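Local coordinates for putative periplasmic protein (Wolinella succinogenes, PDB 3KN3), which probably serves as a periplasmic solute-binding protein, possibly of a tungstate-type ABC transporter, and binds glutathione, probably in the cleft between its two lobes, at residues 107-117 and 130-140; 87-98 and 187-195. All blocks are in the same frame, centred on the assembly; numbering follows the deposited sequence.

Interaction 1. Residues 107-117 and 130-140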
# COMPACT_ATOMS: atom_id res chain seq x y z
N PHE A 107 14.33 -4.56 13.75
CA PHE A 107 15.18 -4.98 12.66
C PHE A 107 16.66 -5.10 13.07
O PHE A 107 17.32 -6.08 12.71
CB PHE A 107 15.03 -4.08 11.43
CG PHE A 107 13.83 -4.41 10.59
CD1 PHE A 107 12.71 -5.02 11.17
CD2 PHE A 107 13.79 -4.09 9.24
CE1 PHE A 107 11.61 -5.31 10.41
CE2 PHE A 107 12.67 -4.36 8.47
CZ PHE A 107 11.59 -4.99 9.05
N LYS A 108 17.16 -4.13 13.83
CA LYS A 108 18.50 -4.23 14.41
C LYS A 108 18.65 -5.51 15.21
O LYS A 108 19.68 -6.18 15.15
CB LYS A 108 18.79 -3.03 15.31
CG LYS A 108 19.60 -1.93 14.64
CD LYS A 108 19.11 -0.53 15.00
CE LYS A 108 19.81 0.54 14.15
NZ LYS A 108 19.01 1.80 14.02
N LEU A 109 17.61 -5.85 15.97
CA LEU A 109 17.63 -7.04 16.80
C LEU A 109 17.66 -8.29 15.93
O LEU A 109 18.37 -9.24 16.21
CB LEU A 109 16.40 -7.08 17.71
CG LEU A 109 16.43 -8.21 18.75
CD1 LEU A 109 17.73 -8.16 19.54
CD2 LEU A 109 15.21 -8.14 19.69
N ILE A 110 16.84 -8.28 14.89
CA ILE A 110 16.78 -9.35 13.92
C ILE A 110 18.17 -9.60 13.33
O ILE A 110 18.62 -10.74 13.25
CB ILE A 110 15.77 -9.01 12.80
CG1 ILE A 110 14.35 -9.21 13.30
CG2 ILE A 110 16.00 -9.87 11.58
CD1 ILE A 110 13.28 -8.57 12.43
N GLU A 111 18.85 -8.53 12.95
CA GLU A 111 20.20 -8.66 12.44
C GLU A 111 21.15 -9.22 13.49
O GLU A 111 21.85 -10.21 13.25
CB GLU A 111 20.71 -7.32 11.93
CG GLU A 111 22.01 -7.44 11.19
CD GLU A 111 22.52 -6.11 10.72
OE1 GLU A 111 22.40 -5.14 11.50
OE2 GLU A 111 23.04 -6.04 9.59
N LYS A 112 21.17 -8.58 14.65
CA LYS A 112 22.03 -9.00 15.75
C LYS A 112 21.87 -10.49 16.07
O LYS A 112 22.84 -11.24 16.09
CB LYS A 112 21.77 -8.13 17.00
CG LYS A 112 22.57 -8.52 18.25
CD LYS A 112 22.76 -7.33 19.20
CE LYS A 112 22.02 -7.50 20.53
NZ LYS A 112 22.76 -8.34 21.51
N GLU A 113 20.63 -10.92 16.30
CA GLU A 113 20.39 -12.32 16.64
C GLU A 113 20.33 -13.21 15.41
O GLU A 113 20.24 -14.43 15.52
CB GLU A 113 19.12 -12.45 17.48
CG GLU A 113 19.20 -11.70 18.80
CD GLU A 113 18.03 -11.99 19.69
OE1 GLU A 113 17.12 -12.72 19.25
OE2 GLU A 113 18.01 -11.49 20.84
N GLN A 114 20.41 -12.59 14.23
CA GLN A 114 20.31 -13.31 12.95
C GLN A 114 19.06 -14.18 12.86
O GLN A 114 19.17 -15.38 12.61
CB GLN A 114 21.55 -14.17 12.71
CG GLN A 114 22.85 -13.39 12.54
CD GLN A 114 24.00 -14.25 12.07
OE1 GLN A 114 24.42 -14.18 10.90
NE2 GLN A 114 24.53 -15.08 12.97
N VAL A 115 17.88 -13.61 13.08
CA VAL A 115 16.65 -14.38 12.92
C VAL A 115 16.24 -14.42 11.44
O VAL A 115 16.51 -13.49 10.67
CB VAL A 115 15.48 -13.85 13.77
CG1 VAL A 115 15.96 -13.54 15.18
CG2 VAL A 115 14.91 -12.63 13.14
N LYS A 116 15.60 -15.50 11.05
CA LYS A 116 15.26 -15.68 9.65
C LYS A 116 14.25 -14.62 9.23
O LYS A 116 13.22 -14.43 9.87
CB LYS A 116 14.72 -17.10 9.40
CG LYS A 116 14.29 -17.36 7.98
CD LYS A 116 15.47 -17.58 7.03
CE LYS A 116 16.42 -18.70 7.48
NZ LYS A 116 15.78 -20.04 7.66
N PHE A 117 14.57 -13.93 8.14
CA PHE A 117 13.65 -12.99 7.57
C PHE A 117 13.45 -13.27 6.08
O PHE A 117 14.41 -13.29 5.31
CB PHE A 117 14.14 -11.55 7.77
CG PHE A 117 13.15 -10.54 7.30
CD1 PHE A 117 12.26 -9.96 8.18
CD2 PHE A 117 13.06 -10.21 5.95
CE1 PHE A 117 11.33 -9.04 7.74
CE2 PHE A 117 12.13 -9.29 5.51
CZ PHE A 117 11.26 -8.71 6.41
N GLU A 130 9.40 -3.04 1.70
CA GLU A 130 10.21 -3.76 2.67
C GLU A 130 11.68 -3.39 2.56
O GLU A 130 12.36 -3.27 3.56
CB GLU A 130 10.03 -5.28 2.50
CG GLU A 130 10.98 -6.13 3.31
CD GLU A 130 11.97 -6.86 2.45
OE1 GLU A 130 11.57 -7.32 1.37
OE2 GLU A 130 13.16 -6.98 2.85
N ARG A 131 12.16 -3.20 1.33
CA ARG A 131 13.51 -2.70 1.11
C ARG A 131 13.68 -1.31 1.71
O ARG A 131 14.68 -1.02 2.35
CB ARG A 131 13.86 -2.70 -0.38
CG ARG A 131 14.06 -4.11 -0.93
CD ARG A 131 14.15 -4.16 -2.45
NE ARG A 131 15.32 -3.48 -2.97
CZ ARG A 131 16.56 -3.96 -2.88
NH1 ARG A 131 17.58 -3.26 -3.38
NH2 ARG A 131 16.78 -5.12 -2.28
N GLU A 132 12.68 -0.45 1.52
CA GLU A 132 12.72 0.88 2.11
C GLU A 132 12.82 0.81 3.63
O GLU A 132 13.57 1.56 4.25
CB GLU A 132 11.49 1.69 1.69
CG GLU A 132 11.82 2.97 0.94
CD GLU A 132 12.44 4.07 1.82
OE1 GLU A 132 12.04 5.24 1.66
OE2 GLU A 132 13.33 3.76 2.65
N VAL A 133 12.07 -0.10 4.24
CA VAL A 133 12.10 -0.22 5.69
C VAL A 133 13.49 -0.61 6.25
O VAL A 133 13.92 -0.04 7.27
CB VAL A 133 11.02 -1.18 6.19
CG1 VAL A 133 11.08 -1.32 7.71
CG2 VAL A 133 9.63 -0.69 5.74
N TRP A 134 14.18 -1.56 5.59
CA TRP A 134 15.54 -1.98 6.00
C TRP A 134 16.52 -0.83 5.85
O TRP A 134 17.39 -0.62 6.68
CB TRP A 134 16.05 -3.19 5.19
CG TRP A 134 15.46 -4.48 5.63
CD1 TRP A 134 14.50 -5.20 4.99
CD2 TRP A 134 15.77 -5.19 6.84
NE1 TRP A 134 14.18 -6.32 5.73
CE2 TRP A 134 14.95 -6.34 6.86
CE3 TRP A 134 16.66 -4.98 7.89
CZ2 TRP A 134 15.00 -7.26 7.89
CZ3 TRP A 134 16.70 -5.89 8.91
CH2 TRP A 134 15.88 -7.02 8.91
N LYS A 135 16.38 -0.10 4.76
CA LYS A 135 17.21 1.07 4.49
C LYS A 135 17.08 2.10 5.62
O LYS A 135 18.08 2.59 6.14
CB LYS A 135 16.79 1.67 3.16
CG LYS A 135 17.85 2.48 2.46
CD LYS A 135 17.73 2.26 0.96
CE LYS A 135 16.27 2.32 0.50
NZ LYS A 135 16.11 1.97 -0.95
N GLU A 136 15.84 2.42 6.00
CA GLU A 136 15.58 3.34 7.10
C GLU A 136 16.11 2.80 8.42
O GLU A 136 16.59 3.56 9.26
CB GLU A 136 14.08 3.63 7.24
CG GLU A 136 13.45 4.42 6.09
CD GLU A 136 11.99 4.82 6.37
OE1 GLU A 136 11.68 5.18 7.53
OE2 GLU A 136 11.16 4.79 5.42
N ALA A 137 16.04 1.49 8.60
CA ALA A 137 16.37 0.89 9.88
C ALA A 137 17.87 0.66 10.07
O ALA A 137 18.41 0.92 11.14
CB ALA A 137 15.60 -0.42 10.07
N LEU A 138 18.53 0.16 9.03
CA LEU A 138 19.95 -0.16 9.15
C LEU A 138 20.83 0.75 8.31
O LEU A 138 22.05 0.73 8.45
CB LEU A 138 20.23 -1.62 8.75
CG LEU A 138 19.49 -2.76 9.44
CD1 LEU A 138 20.06 -4.09 8.99
CD2 LEU A 138 19.58 -2.62 10.95
N GLY A 139 20.21 1.51 7.41
CA GLY A 139 20.97 2.24 6.42
C GLY A 139 21.45 1.37 5.25
O GLY A 139 22.19 1.83 4.38
N LYS A 140 21.03 0.11 5.24
CA LYS A 140 21.37 -0.81 4.15
C LYS A 140 20.39 -1.97 4.08
O LYS A 140 19.77 -2.35 5.08
CB LYS A 140 22.78 -1.36 4.33
CG LYS A 140 22.93 -2.17 5.60
CD LYS A 140 24.14 -3.08 5.52
CE LYS A 140 24.23 -3.97 6.75
NZ LYS A 140 23.01 -4.81 6.93
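The ring of Phe107 leans obliquely over one face of the Trp134 indole in one lobe of the periplasmic binding protein fold, where helices 107-113 and 130-138 cross at nearly a right angle. Phe107 CD2 sits over the centre of that face, 3.3 Å from Trp134 CE3, with the planes 33° apart. The indole turns its edge to Phe117: Trp134 CZ2 stands over the middle of that ring, an edge-to-face pair that completes a three-ring aromatic cluster. Ile110 CG2 meets the indole rim 3.9 Å from Trp134 CH2. With the indole cut back to an alanine, Phe107 would probably lose the surface it lies on, and Phe117 the edge set over its face. Val133 CG1 abuts Phe107 CE2 at 3.5 Å, while Glu130, meeting Phe117 from the opposite direction, hydrogen-bonds Tyr148 OH through OE2 and Ser119 OG through OE1. Toward the surface, Lys108 NZ reaches Ala137 O at 3.1 Å, nearly in line with the carbonyl. Glu111, its CG anti to the backbone N (chi1 -171°), extends past the methyls of Leu138, and its OE2 takes a salt bridge from Lys140 NZ, 2.9 Å away on the syn side but somewhat out of the carboxylate plane.

Interaction 2. Residues 87-98 and 187-195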
# COMPACT_ATOMS: atom_id res chain seq x y z
N VAL A 87 2.45 -4.95 8.27
CA VAL A 87 2.78 -5.49 9.58
C VAL A 87 3.88 -6.55 9.48
O VAL A 87 4.12 -7.12 8.42
CB VAL A 87 1.54 -6.06 10.28
CG1 VAL A 87 0.54 -4.94 10.55
CG2 VAL A 87 0.91 -7.17 9.44
N ILE A 88 4.57 -6.79 10.59
CA ILE A 88 5.59 -7.81 10.64
C ILE A 88 4.97 -9.02 11.34
O ILE A 88 4.35 -8.87 12.40
CB ILE A 88 6.86 -7.34 11.39
CG1 ILE A 88 7.76 -6.49 10.49
CG2 ILE A 88 7.69 -8.52 11.83
CD1 ILE A 88 7.21 -5.19 10.12
N ILE A 89 5.10 -10.20 10.74
CA ILE A 89 4.48 -11.40 11.30
C ILE A 89 5.50 -12.52 11.48
O ILE A 89 6.57 -12.52 10.88
CB ILE A 89 3.32 -11.91 10.43
CG1 ILE A 89 3.83 -12.46 9.10
CG2 ILE A 89 2.31 -10.79 10.20
CD1 ILE A 89 2.73 -13.07 8.23
N GLY A 90 5.15 -13.47 12.35
CA GLY A 90 5.99 -14.58 12.70
C GLY A 90 5.24 -15.42 13.72
O GLY A 90 4.14 -15.05 14.13
N ASN A 91 5.80 -16.55 14.14
CA ASN A 91 5.03 -17.40 15.03
C ASN A 91 4.92 -16.76 16.41
O ASN A 91 5.62 -15.79 16.68
CB ASN A 91 5.53 -18.86 15.03
CG ASN A 91 6.83 -19.03 15.76
OD1 ASN A 91 6.94 -18.69 16.93
ND2 ASN A 91 7.83 -19.59 15.07
N PRO A 92 4.01 -17.27 17.25
CA PRO A 92 3.73 -16.60 18.53
C PRO A 92 4.97 -16.37 19.40
O PRO A 92 5.02 -15.36 20.11
CB PRO A 92 2.75 -17.55 19.21
CG PRO A 92 2.05 -18.24 18.06
CD PRO A 92 3.12 -18.41 17.01
N SER A 93 5.96 -17.26 19.33
CA SER A 93 7.23 -17.04 20.02
C SER A 93 7.65 -15.57 19.98
O SER A 93 8.00 -14.98 21.00
CB SER A 93 8.35 -17.85 19.37
OG SER A 93 7.99 -19.20 19.19
N PHE A 94 7.60 -14.99 18.79
CA PHE A 94 8.21 -13.70 18.54
C PHE A 94 7.55 -12.46 19.15
O PHE A 94 8.21 -11.42 19.29
CB PHE A 94 8.38 -13.47 17.04
CG PHE A 94 9.43 -14.33 16.41
CD1 PHE A 94 9.09 -15.47 15.70
CD2 PHE A 94 10.77 -14.00 16.54
CE1 PHE A 94 10.06 -16.27 15.12
CE2 PHE A 94 11.75 -14.78 15.97
CZ PHE A 94 11.40 -15.93 15.26
N LYS A 95 6.27 -12.53 19.50
CA LYS A 95 5.57 -11.30 19.91
C LYS A 95 6.19 -10.64 21.13
O LYS A 95 6.52 -9.44 21.08
CB LYS A 95 4.06 -11.51 20.08
CG LYS A 95 3.68 -12.69 20.93
CD LYS A 95 2.16 -12.71 21.12
CE LYS A 95 1.44 -13.36 19.95
NZ LYS A 95 -0.05 -13.26 20.11
N GLN A 96 6.37 -11.40 22.20
CA GLN A 96 7.08 -10.91 23.38
C GLN A 96 8.42 -10.28 23.03
O GLN A 96 8.79 -9.25 23.58
CB GLN A 96 7.29 -12.04 24.40
CG GLN A 96 6.05 -12.36 25.17
CD GLN A 96 5.32 -11.11 25.60
OE1 GLN A 96 4.21 -10.84 25.14
NE2 GLN A 96 5.95 -10.31 26.45
N LYS A 97 9.13 -10.90 22.10
CA LYS A 97 10.47 -10.47 21.70
C LYS A 97 10.63 -8.98 21.37
O LYS A 97 11.66 -8.37 21.69
CB LYS A 97 10.95 -11.31 20.52
CG LYS A 97 12.44 -11.22 20.27
CD LYS A 97 12.82 -12.10 19.09
CE LYS A 97 14.31 -12.41 19.08
NZ LYS A 97 14.71 -13.25 20.24
N PHE A 98 9.61 -8.40 20.72
CA PHE A 98 9.68 -7.04 20.20
C PHE A 98 8.78 -6.05 20.93
O PHE A 98 8.71 -4.88 20.54
CB PHE A 98 9.33 -7.02 18.71
CG PHE A 98 10.26 -7.84 17.86
CD1 PHE A 98 9.75 -8.82 17.00
CD2 PHE A 98 11.63 -7.66 17.92
CE1 PHE A 98 10.61 -9.59 16.21
CE2 PHE A 98 12.49 -8.43 17.13
CZ PHE A 98 11.98 -9.39 16.28
N PRO A 187 -3.16 -20.29 15.64
CA PRO A 187 -2.45 -19.57 14.58
C PRO A 187 -1.02 -20.03 14.33
O PRO A 187 -0.22 -20.08 15.26
CB PRO A 187 -2.44 -18.11 15.09
CG PRO A 187 -3.23 -18.11 16.37
CD PRO A 187 -3.19 -19.51 16.88
N PRO A 188 -0.70 -20.36 13.08
CA PRO A 188 0.71 -20.58 12.76
C PRO A 188 1.43 -19.24 12.87
O PRO A 188 2.53 -19.15 13.40
CB PRO A 188 0.68 -21.04 11.29
CG PRO A 188 -0.76 -21.29 10.96
CD PRO A 188 -1.56 -20.44 11.89
N MSE A 189 0.77 -18.19 12.38
CA MSE A 189 1.38 -16.88 12.22
C MSE A 189 0.59 -15.77 12.90
O MSE A 189 -0.64 -15.77 12.91
CB MSE A 189 1.53 -16.56 10.74
CG MSE A 189 2.92 -16.15 10.33
SE MSE A 189 4.33 -17.47 10.72
CE MSE A 189 5.63 -16.75 9.46
N VAL A 190 1.31 -14.80 13.46
CA VAL A 190 0.68 -13.78 14.26
C VAL A 190 1.37 -12.42 14.09
O VAL A 190 2.58 -12.36 13.87
CB VAL A 190 0.68 -14.22 15.73
CG1 VAL A 190 1.72 -13.46 16.53
CG2 VAL A 190 -0.69 -14.05 16.32
N ILE A 191 0.60 -11.33 14.17
CA ILE A 191 1.21 -9.99 14.11
C ILE A 191 2.14 -9.80 15.28
O ILE A 191 1.77 -10.00 16.44
CB ILE A 191 0.21 -8.84 14.12
CG1 ILE A 191 -0.62 -8.84 12.84
CG2 ILE A 191 0.95 -7.50 14.26
CD1 ILE A 191 -1.58 -7.69 12.76
N VAL A 192 3.35 -9.38 14.96
CA VAL A 192 4.46 -9.41 15.88
C VAL A 192 5.00 -7.99 16.00
O VAL A 192 5.76 -7.67 16.91
CB VAL A 192 5.53 -10.42 15.35
CG1 VAL A 192 6.91 -9.80 15.27
CG2 VAL A 192 5.51 -11.71 16.16
N LEU A 193 4.56 -7.12 15.09
CA LEU A 193 4.96 -5.72 15.13
C LEU A 193 4.11 -4.87 14.19
O LEU A 193 3.95 -5.21 13.02
CB LEU A 193 6.45 -5.62 14.79
CG LEU A 193 7.17 -4.33 15.18
CD1 LEU A 193 8.65 -4.58 15.27
CD2 LEU A 193 6.86 -3.27 14.16
N GLU A 194 3.58 -3.75 14.69
CA GLU A 194 2.69 -2.90 13.91
C GLU A 194 2.63 -1.47 14.46
O GLU A 194 3.04 -1.22 15.59
CB GLU A 194 1.28 -3.51 13.89
CG GLU A 194 0.65 -3.67 15.28
CD GLU A 194 -0.77 -4.25 15.26
OE1 GLU A 194 -1.12 -5.01 16.18
OE2 GLU A 194 -1.55 -3.95 14.33
N GLY A 195 2.14 -0.53 13.67
CA GLY A 195 1.88 0.82 14.14
C GLY A 195 2.94 1.86 13.83
O GLY A 195 2.64 3.03 13.64
O HOH W 1 5.32 -6.77 19.62
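Val192 wedges between strand 87-90 and the short, weakly bonded helix 93-98, and the tight half of this contact is built around it. Its CG1 presses on the edge of the Phe98 ring, 3.5 Å from CD1, and also touches Ile88 CG2; its other methyl, CG2, lies 3.5 Å from Phe94 CB. Leu193 and Ile88 pack CB against CB. The backbones are hydrogen-bonded as well: Ile88 N donates almost straight (178°) to Leu193 O, Val192 N gives a 2.8 Å bond to Ile88 O, and Leu193 N adds a weak one to the same oxygen. Gly90 and Val190 exchange a pair of bonds farther along, and a CB on Gly90 would be crowded by Phe94 CD1. On the face that carries Ile89 and Ile191, Ile89 CD1 rests 3.7 Å from CG of selenomethionine Met189, and both Ile89 and Met189 touch helix 155-164.

The outer side is looser. Lys95, its CG between the backbone N and the carbonyl carbon (chi1 49°) and its chain bent at chi3, lays CE on Val190 CG1, and a water donates to both Lys95 O and Val192 O. Pro92 CG and CD face the carbonyl oxygens of Pro187 and Pro188 in the loop before the strand, and Pro187 is poorly ordered. With Val192 and Leu193 both opposite Ile88, this is a classic beta bulge in the antiparallel edge strand 190-193 of the lobe's mixed sheet.

How the interactions relate
Interactions 1 and 2 share a lobe, their centres about 15 Å apart, with interaction 1 nested in the chain loop that interaction 2 closes. Helix 93-98 leads on to helix 103-113, where the contacts touch: Phe98 CE2 meets Leu109 CD2 at 3.7 Å, and Ile88 CG1 lies 4.0 Å from Phe107 CE1. A salt bridge of 2.7 Å joins Lys97 NZ to Glu113 OE1. The aromatic cluster and the bulged edge strand thus share a core. Interaction 1 comes closer to the site where glutathione is seen in a crystal of this protein, though none is bound to this chain: Glu130's side chain is about 5 Å from those of Arg120 and Thr126, Val87's about 9 Å from that of Asn201.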